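Local coordinates for orphan protein TM0875 (Thermotoga maritima, PDB 1O22) that is of unknown function but forms a two-chain assembly and adopts a fold that was new when its structure was solved, at residues E20-K26 against G157-V163; E71-F75 against D113-L117. Residue numbers count along the deposited sequence, not the author numbering.

Contact 1 (E20-K26 against G157-V163); sequences EILYYKK and GEYTFSV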
ATOM      1  N   GLU A  20      12.513  -2.971   6.627  1.00 21.66           N
ATOM      2  CA  GLU A  20      12.792  -2.056   5.544  1.00 20.46           C
ATOM      3  C   GLU A  20      14.075  -2.528   4.863  1.00 19.03           C
ATOM      4  O   GLU A  20      15.127  -2.599   5.512  1.00 20.70           O
ATOM      5  CB  GLU A  20      12.972  -0.633   6.080  1.00 18.67           C
ATOM      6  CG  GLU A  20      13.450   0.364   5.035  1.00 25.09           C
ATOM      7  CD  GLU A  20      13.663   1.768   5.614  1.00 36.18           C
ATOM      8  OE1 GLU A  20      14.783   2.042   6.078  1.00 36.68           O
ATOM      9  OE2 GLU A  20      12.719   2.592   5.615  1.00 41.25           O
ATOM     10  N   ILE A  21      13.981  -2.816   3.565  1.00 16.61           N
ATOM     11  CA  ILE A  21      15.110  -3.286   2.772  1.00 19.81           C
ATOM     12  C   ILE A  21      15.472  -2.238   1.704  1.00 19.52           C
ATOM     13  O   ILE A  21      14.628  -1.828   0.889  1.00 19.39           O
ATOM     14  CB  ILE A  21      14.822  -4.653   2.118  1.00 15.29           C
ATOM     15  CG1 ILE A  21      14.468  -5.671   3.181  1.00 20.58           C
ATOM     16  CG2 ILE A  21      16.001  -5.094   1.267  1.00 17.86           C
ATOM     17  CD1 ILE A  21      14.027  -6.944   2.673  1.00 25.78           C
ATOM     18  N   LEU A  22      16.731  -1.806   1.724  1.00 20.96           N
ATOM     19  CA  LEU A  22      17.239  -0.849   0.736  1.00 22.88           C
ATOM     20  C   LEU A  22      18.188  -1.622  -0.146  1.00 20.12           C
ATOM     21  O   LEU A  22      19.089  -2.270   0.367  1.00 22.88           O
ATOM     22  CB  LEU A  22      17.983   0.295   1.439  1.00 23.60           C
ATOM     23  CG  LEU A  22      17.225   1.022   2.545  1.00 29.63           C
ATOM     24  CD1 LEU A  22      18.171   1.996   3.292  1.00 36.83           C
ATOM     25  CD2 LEU A  22      16.048   1.777   1.976  1.00 34.92           C
ATOM     26  N   TYR A  23      17.981  -1.597  -1.456  1.00 18.15           N
ATOM     27  CA  TYR A  23      18.848  -2.333  -2.361  1.00 15.79           C
ATOM     28  C   TYR A  23      19.576  -1.347  -3.259  1.00 18.67           C
ATOM     29  O   TYR A  23      19.094  -0.241  -3.482  1.00 17.42           O
ATOM     30  CB  TYR A  23      18.077  -3.393  -3.186  1.00 17.08           C
ATOM     31  CG  TYR A  23      17.085  -2.835  -4.183  1.00 17.32           C
ATOM     32  CD1 TYR A  23      17.478  -2.481  -5.467  1.00 16.02           C
ATOM     33  CD2 TYR A  23      15.747  -2.674  -3.831  1.00 14.98           C
ATOM     34  CE1 TYR A  23      16.601  -1.953  -6.339  1.00 18.05           C
ATOM     35  CE2 TYR A  23      14.860  -2.154  -4.709  1.00 16.88           C
ATOM     36  CZ  TYR A  23      15.269  -1.819  -5.967  1.00 16.63           C
ATOM     37  OH  TYR A  23      14.339  -1.271  -6.835  1.00 19.29           O
ATOM     38  N   TYR A  24      20.751  -1.760  -3.753  1.00 18.23           N
ATOM     39  CA  TYR A  24      21.625  -0.887  -4.534  1.00 19.75           C
ATOM     40  C   TYR A  24      22.327  -1.685  -5.594  1.00 18.35           C
ATOM     41  O   TYR A  24      22.912  -2.732  -5.284  1.00 16.62           O
ATOM     42  CB  TYR A  24      22.734  -0.261  -3.638  1.00 20.15           C
ATOM     43  CG  TYR A  24      22.243   0.408  -2.379  1.00 19.16           C
ATOM     44  CD1 TYR A  24      21.818   1.727  -2.395  1.00 25.92           C
ATOM     45  CD2 TYR A  24      22.190  -0.283  -1.178  1.00 23.16           C
ATOM     46  CE1 TYR A  24      21.359   2.358  -1.242  1.00 22.52           C
ATOM     47  CE2 TYR A  24      21.744   0.343  -0.008  1.00 25.03           C
ATOM     48  CZ  TYR A  24      21.326   1.666  -0.053  1.00 28.47           C
ATOM     49  OH  TYR A  24      20.873   2.314   1.079  1.00 31.55           O
ATOM     50  N   LYS A  25      22.347  -1.178  -6.815  1.00 15.28           N
ATOM     51  CA  LYS A  25      23.205  -1.782  -7.830  1.00 15.90           C
ATOM     52  C   LYS A  25      24.708  -1.632  -7.462  1.00 17.25           C
ATOM     53  O   LYS A  25      25.207  -0.522  -7.196  1.00 16.50           O
ATOM     54  CB  LYS A  25      22.919  -1.240  -9.228  1.00 16.70           C
ATOM     55  CG  LYS A  25      23.532  -2.137 -10.363  1.00 19.25           C
ATOM     56  CD  LYS A  25      22.822  -1.965 -11.644  1.00 28.44           C
ATOM     57  CE  LYS A  25      23.044  -3.093 -12.572  1.00 36.19           C
ATOM     58  NZ  LYS A  25      22.494  -2.713 -13.907  1.00 41.08           N
ATOM     59  N   LYS A  26      25.395  -2.763  -7.401  1.00 16.15           N
ATOM     60  CA  LYS A  26      26.839  -2.789  -7.145  1.00 16.93           C
ATOM     61  C   LYS A  26      27.588  -1.836  -8.059  1.00 18.02           C
ATOM     62  O   LYS A  26      27.257  -1.694  -9.253  1.00 22.32           O
ATOM     63  CB  LYS A  26      27.415  -4.171  -7.344  1.00 16.42           C
ATOM     64  CG  LYS A  26      27.141  -5.150  -6.268  1.00 15.80           C
ATOM     65  CD  LYS A  26      27.641  -6.529  -6.680  1.00 19.66           C
ATOM     66  CE  LYS A  26      27.629  -7.548  -5.534  1.00 25.89           C
ATOM     67  NZ  LYS A  26      28.001  -8.953  -5.999  1.00 16.24           N
ATOM     68  N   GLY A 157      23.196 -11.098  -8.352  1.00 26.17           N
ATOM     69  CA  GLY A 157      24.619 -10.963  -8.102  1.00 25.44           C
ATOM     70  C   GLY A 157      25.168  -9.564  -8.365  1.00 26.04           C
ATOM     71  O   GLY A 157      26.319  -9.282  -8.016  1.00 27.60           O
ATOM     72  N   GLU A 158      24.349  -8.698  -8.974  1.00 22.92           N
ATOM     73  CA  GLU A 158      24.712  -7.319  -9.258  1.00 21.38           C
ATOM     74  C   GLU A 158      24.213  -6.313  -8.232  1.00 18.56           C
ATOM     75  O   GLU A 158      24.323  -5.122  -8.453  1.00 22.92           O
ATOM     76  CB  GLU A 158      24.215  -6.947 -10.680  1.00 22.08           C
ATOM     77  CG  GLU A 158      24.973  -7.715 -11.754  1.00 20.75           C
ATOM     78  CD  GLU A 158      24.531  -7.423 -13.183  1.00 27.31           C
ATOM     79  OE1 GLU A 158      23.598  -6.637 -13.408  1.00 29.03           O
ATOM     80  OE2 GLU A 158      25.140  -8.010 -14.106  1.00 45.14           O
ATOM     81  N   TYR A 159      23.671  -6.793  -7.126  1.00 19.07           N
ATOM     82  CA  TYR A 159      23.112  -5.967  -6.052  1.00 20.91           C
ATOM     83  C   TYR A 159      23.659  -6.292  -4.673  1.00 22.02           C
ATOM     84  O   TYR A 159      24.034  -7.426  -4.386  1.00 20.58           O
ATOM     85  CB  TYR A 159      21.566  -6.121  -5.986  1.00 21.63           C
ATOM     86  CG  TYR A 159      20.902  -5.563  -7.207  1.00 17.84           C
ATOM     87  CD1 TYR A 159      20.459  -4.275  -7.233  1.00 17.56           C
ATOM     88  CD2 TYR A 159      20.801  -6.315  -8.362  1.00 23.90           C
ATOM     89  CE1 TYR A 159      19.922  -3.749  -8.354  1.00 14.68           C
ATOM     90  CE2 TYR A 159      20.260  -5.808  -9.499  1.00 23.99           C
ATOM     91  CZ  TYR A 159      19.805  -4.510  -9.492  1.00 21.60           C
ATOM     92  OH  TYR A 159      19.264  -3.991 -10.637  1.00 20.14           O
ATOM     93  N   THR A 160      23.698  -5.267  -3.835  1.00 23.16           N
ATOM     94  CA  THR A 160      23.768  -5.431  -2.400  1.00 22.05           C
ATOM     95  C   THR A 160      22.466  -4.904  -1.804  1.00 21.55           C
ATOM     96  O   THR A 160      21.697  -4.176  -2.459  1.00 20.66           O
ATOM     97  CB  THR A 160      24.958  -4.684  -1.793  1.00 21.68           C
ATOM     98  OG1 THR A 160      24.803  -3.264  -1.940  1.00 26.09           O
ATOM     99  CG2 THR A 160      26.252  -5.019  -2.515  1.00 31.57           C
ATOM    100  N   PHE A 161      22.194  -5.278  -0.570  1.00 19.06           N
ATOM    101  CA  PHE A 161      21.021  -4.737   0.134  1.00 19.29           C
ATOM    102  C   PHE A 161      21.278  -4.651   1.638  1.00 21.75           C
ATOM    103  O   PHE A 161      22.108  -5.380   2.160  1.00 22.70           O
ATOM    104  CB  PHE A 161      19.746  -5.530  -0.208  1.00 20.54           C
ATOM    105  CG  PHE A 161      19.814  -6.995   0.136  1.00 17.76           C
ATOM    106  CD1 PHE A 161      19.496  -7.428   1.410  1.00 18.60           C
ATOM    107  CD2 PHE A 161      20.209  -7.931  -0.814  1.00 21.70           C
ATOM    108  CE1 PHE A 161      19.606  -8.775   1.761  1.00 24.86           C
ATOM    109  CE2 PHE A 161      20.292  -9.265  -0.480  1.00 26.46           C
ATOM    110  CZ  PHE A 161      19.991  -9.694   0.815  1.00 26.24           C
ATOM    111  N   SER A 162      20.617  -3.721   2.318  1.00 22.11           N
ATOM    112  CA  SER A 162      20.627  -3.687   3.788  1.00 24.69           C
ATOM    113  C   SER A 162      19.215  -3.784   4.355  1.00 25.97           C
ATOM    114  O   SER A 162      18.231  -3.333   3.739  1.00 21.19           O
ATOM    115  CB  SER A 162      21.280  -2.411   4.323  1.00 25.59           C
ATOM    116  OG  SER A 162      20.637  -1.272   3.782  1.00 35.19           O
ATOM    117  N   VAL A 163      19.146  -4.350   5.559  1.00 25.73           N
ATOM    118  CA  VAL A 163      17.905  -4.602   6.252  1.00 27.75           C
ATOM    119  C   VAL A 163      17.872  -3.775   7.545  1.00 29.01           C
ATOM    120  O   VAL A 163      18.877  -3.670   8.231  1.00 30.76           O
ATOM    121  CB  VAL A 163      17.796  -6.076   6.589  1.00 27.47           C
ATOM    122  CG1 VAL A 163      16.383  -6.399   7.140  1.00 33.29           C
ATOM    123  CG2 VAL A 163      18.093  -6.906   5.380  1.00 24.83           C
TER
HETATM  124  O   HOH W   1      20.063  -4.649 -13.319  1.00 32.96           O
HETATM  125  O   HOH W   2      24.089  -4.411 -15.663  1.00 39.86           O
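Two antiparallel strands, the first and last of the chain, pair here at one edge of the mixed beta-sheet: 20-25 is flanked on its other side by strand 56-66, while 159-163 belongs to the outermost strand within the chain. Their short axes approach to 4.6 Å at 159°. Leu-22 and Ser-162 form a hydrogen-bonded pair, with both N-to-O bonds at 2.9 Å, and Tyr-24 and Thr-160 form the next, with Tyr-24 N to Thr-160 O at 2.9 Å and Thr-160 N to Tyr-24 O at 3.0 Å. Beyond the strand end, Lys-26 N reaches Glu-158 O (2.8 Å), so the backbone pairing outlasts the regular strand; the side chain adds a bond from Lys-26 NZ to Gly-157 O (2.6 Å).

The face bearing Ile-21, Tyr-23, Phe-161 and Val-163 is largely apolar: Ile-21 CG2 lies 4.0 Å from Phe-161 CB, and Ile-21 and Phe-161 both touch Met-145 of helix 137-152. Tyr-23 and Tyr-159 meet obliquely, CD1 to CD1 at 3.9 Å, and their hydroxyls bond to Ser-53 O and Glu-54 O. Lys-25 NZ stays 4.1 Å from Glu-158 OE1, beyond a salt bridge, and one water links these two atoms. The first and last strands thus close one margin of a mixed sheet, their Ile-21/Phe-161 face packed on helix 137-152, in a fold reported as new.

Contact 2 (E71-F75 against D113-L117); sequences EVPSF and DMKIL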
ATOM      1  N   GLU A  71      -2.139 -24.967   6.676  1.00 25.13           N
ATOM      2  CA  GLU A  71      -1.813 -24.703   5.262  1.00 24.80           C
ATOM      3  C   GLU A  71      -1.438 -23.279   4.966  1.00 23.26           C
ATOM      4  O   GLU A  71      -1.973 -22.360   5.589  1.00 27.33           O
ATOM      5  CB  GLU A  71      -3.021 -25.035   4.410  1.00 25.48           C
ATOM      6  CG  GLU A  71      -3.359 -26.498   4.409  1.00 27.16           C
ATOM      7  CD  GLU A  71      -4.573 -26.820   3.562  1.00 39.41           C
ATOM      8  OE1 GLU A  71      -5.683 -26.408   3.940  1.00 46.61           O
ATOM      9  OE2 GLU A  71      -4.416 -27.520   2.544  1.00 46.16           O
ATOM     10  N   VAL A  72      -0.508 -23.105   4.031  1.00 19.78           N
ATOM     11  CA  VAL A  72      -0.164 -21.786   3.506  1.00 25.14           C
ATOM     12  C   VAL A  72      -1.334 -21.256   2.677  1.00 21.19           C
ATOM     13  O   VAL A  72      -2.073 -22.021   2.093  1.00 21.18           O
ATOM     14  CB  VAL A  72       1.151 -21.788   2.595  1.00 25.86           C
ATOM     15  CG1 VAL A  72       2.380 -22.199   3.403  1.00 35.96           C
ATOM     16  CG2 VAL A  72       0.981 -22.651   1.308  1.00 30.75           C
ATOM     17  N   PRO A  73      -1.501 -19.956   2.667  1.00 20.93           N
ATOM     18  CA  PRO A  73      -2.533 -19.328   1.862  1.00 20.97           C
ATOM     19  C   PRO A  73      -2.195 -19.387   0.368  1.00 20.13           C
ATOM     20  O   PRO A  73      -1.053 -19.361  -0.035  1.00 19.60           O
ATOM     21  CB  PRO A  73      -2.512 -17.874   2.365  1.00 22.27           C
ATOM     22  CG  PRO A  73      -1.168 -17.657   2.926  1.00 22.14           C
ATOM     23  CD  PRO A  73      -0.676 -18.977   3.404  1.00 23.23           C
ATOM     24  N   SER A  74      -3.214 -19.525  -0.447  1.00 22.16           N
ATOM     25  CA  SER A  74      -3.109 -19.271  -1.865  1.00 20.77           C
ATOM     26  C   SER A  74      -3.718 -17.963  -2.312  1.00 20.26           C
ATOM     27  O   SER A  74      -3.318 -17.469  -3.344  1.00 18.82           O
ATOM     28  CB  SER A  74      -3.762 -20.406  -2.647  1.00 19.65           C
ATOM     29  OG  SER A  74      -3.029 -21.587  -2.460  1.00 27.94           O
ATOM     30  N   PHE A  75      -4.737 -17.444  -1.616  1.00 19.65           N
ATOM     31  CA  PHE A  75      -5.342 -16.141  -1.994  1.00 18.25           C
ATOM     32  C   PHE A  75      -5.500 -15.246  -0.776  1.00 18.84           C
ATOM     33  O   PHE A  75      -5.662 -15.739   0.310  1.00 17.42           O
ATOM     34  CB  PHE A  75      -6.710 -16.293  -2.629  1.00 19.77           C
ATOM     35  CG  PHE A  75      -6.690 -17.016  -3.884  1.00 17.63           C
ATOM     36  CD1 PHE A  75      -6.526 -16.334  -5.100  1.00 17.81           C
ATOM     37  CD2 PHE A  75      -6.805 -18.412  -3.877  1.00 22.03           C
ATOM     38  CE1 PHE A  75      -6.510 -17.035  -6.300  1.00 29.78           C
ATOM     39  CE2 PHE A  75      -6.780 -19.104  -5.056  1.00 23.33           C
ATOM     40  CZ  PHE A  75      -6.632 -18.431  -6.274  1.00 25.52           C
ATOM     41  N   ASP A 113       8.887 -23.163  -0.871  1.00 25.15           N
ATOM     42  CA  ASP A 113       7.792 -23.281   0.123  1.00 25.99           C
ATOM     43  C   ASP A 113       7.132 -21.972   0.536  1.00 23.76           C
ATOM     44  O   ASP A 113       6.118 -21.968   1.276  1.00 25.71           O
ATOM     45  CB  ASP A 113       8.317 -23.929   1.400  1.00 26.12           C
ATOM     46  CG  ASP A 113       8.831 -25.310   1.173  1.00 32.40           C
ATOM     47  OD1 ASP A 113       8.644 -25.836   0.045  1.00 35.09           O
ATOM     48  OD2 ASP A 113       9.451 -25.939   2.058  1.00 34.32           O
HETATM   49  N   MSE A 114       7.685 -20.859   0.070  1.00 20.59           N
HETATM   50  CA  MSE A 114       7.169 -19.551   0.446  1.00 21.60           C
HETATM   51  C   MSE A 114       6.025 -19.125  -0.482  1.00 20.40           C
HETATM   52  O   MSE A 114       6.034 -19.415  -1.692  1.00 20.13           O
HETATM   53  CB  MSE A 114       8.351 -18.572   0.529  1.00 23.07           C
HETATM   54  CG  MSE A 114       8.184 -17.149   0.275  1.00 34.22           C
HETATM   55 SE   MSE A 114      10.078 -16.300   0.264  1.00 49.60          SE
HETATM   56  CE  MSE A 114      10.979 -17.173   1.663  1.00 39.23           C
ATOM     57  N   LYS A 115       5.020 -18.489   0.124  1.00 16.48           N
ATOM     58  CA  LYS A 115       3.980 -17.741  -0.591  1.00 17.78           C
ATOM     59  C   LYS A 115       4.154 -16.237  -0.355  1.00 16.88           C
ATOM     60  O   LYS A 115       4.417 -15.785   0.726  1.00 19.72           O
ATOM     61  CB  LYS A 115       2.592 -18.172  -0.157  1.00 16.59           C
ATOM     62  CG  LYS A 115       2.293 -19.581  -0.398  1.00 20.82           C
ATOM     63  CD  LYS A 115       2.473 -20.026  -1.864  1.00 26.09           C
ATOM     64  CE  LYS A 115       1.229 -19.940  -2.636  1.00 31.36           C
ATOM     65  NZ  LYS A 115       0.355 -21.086  -2.299  1.00 38.00           N
ATOM     66  N   ILE A 116       3.969 -15.473  -1.404  1.00 16.71           N
ATOM     67  CA  ILE A 116       4.347 -14.067  -1.418  1.00 18.72           C
ATOM     68  C   ILE A 116       3.174 -13.271  -1.968  1.00 16.16           C
ATOM     69  O   ILE A 116       2.683 -13.541  -3.074  1.00 17.31           O
ATOM     70  CB  ILE A 116       5.582 -13.851  -2.319  1.00 20.93           C
ATOM     71  CG1 ILE A 116       6.773 -14.662  -1.811  1.00 22.50           C
ATOM     72  CG2 ILE A 116       5.884 -12.366  -2.464  1.00 23.31           C
ATOM     73  CD1 ILE A 116       7.526 -15.259  -2.876  1.00 34.51           C
ATOM     74  N   LEU A 117       2.752 -12.310  -1.167  1.00 19.31           N
ATOM     75  CA  LEU A 117       1.749 -11.316  -1.503  1.00 22.17           C
ATOM     76  C   LEU A 117       2.464  -9.986  -1.733  1.00 23.48           C
ATOM     77  O   LEU A 117       3.208  -9.515  -0.883  1.00 25.24           O
ATOM     78  CB  LEU A 117       0.795 -11.140  -0.341  1.00 21.76           C
ATOM     79  CG  LEU A 117      -0.436 -10.256  -0.540  1.00 27.69           C
ATOM     80  CD1 LEU A 117      -1.322 -10.710  -1.722  1.00 31.10           C
ATOM     81  CD2 LEU A 117      -1.214 -10.285   0.767  1.00 32.79           C
TER
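From Glu-71, which makes no contact across the two segments, the chain runs through a loop without regular structure towards strand 75-81. Val-72 is the first residue to meet segment 113-117: its CA-to-CB bond points toward that segment, and Val-72 CG2 packs 3.7 Å from CG of Lys-115, on the aliphatic part of the lysine. Val-72 CG1 lies 4.3 Å from Asp-113 O. Pro-73 contributes its carbonyl, Pro-73 O accepting a hydrogen bond from Lys-115 NZ at 3.2 Å, while its ring rests on Leu-66 of strand 56-66 and Tyr-126 of strand 122-128. Ser-74 adds a weak hydrogen bond, Lys-115 NZ to Ser-74 OG at 3.4 Å, and its backbone bonds to that of Leu-108 on strand 100-111, which lies between 75-81 and 114-119 in the sheet. At Phe-75 the side chain turns away, and the residue pairs antiparallel with a strand of the second subunit.

The side chain of Lys-115 is curled rather than extended and touches Leu-108 and Ser-110 of strand 100-111. The chemistry is therefore that of one lysine used twice, its methylenes against valine and its ammonium on neutral oxygens, joining the loop to a strand it does not pair with.

Contacts 1 and 2 lie on opposite sides of the chain's centre, with centres 25 Å apart and nearest atoms about 10 Å apart, so they do not touch. Both reach the same mixed sheet. Along the chain, contact 2 is nested inside the loop closed by contact 1, whose strands come from the two ends of the modelled chain. Strand 159-165 forms one margin of the sheet; the loop 71-75 leads into strand 75-81 at the other, where the sheet continues into the second subunit. Helix 137-152 touches Ile-21 and Phe-161 in contact 1 and Met-114 and Ile-116 on the strand of contact 2, and thus spans part of the distance between the closing of the chain and the dimer side.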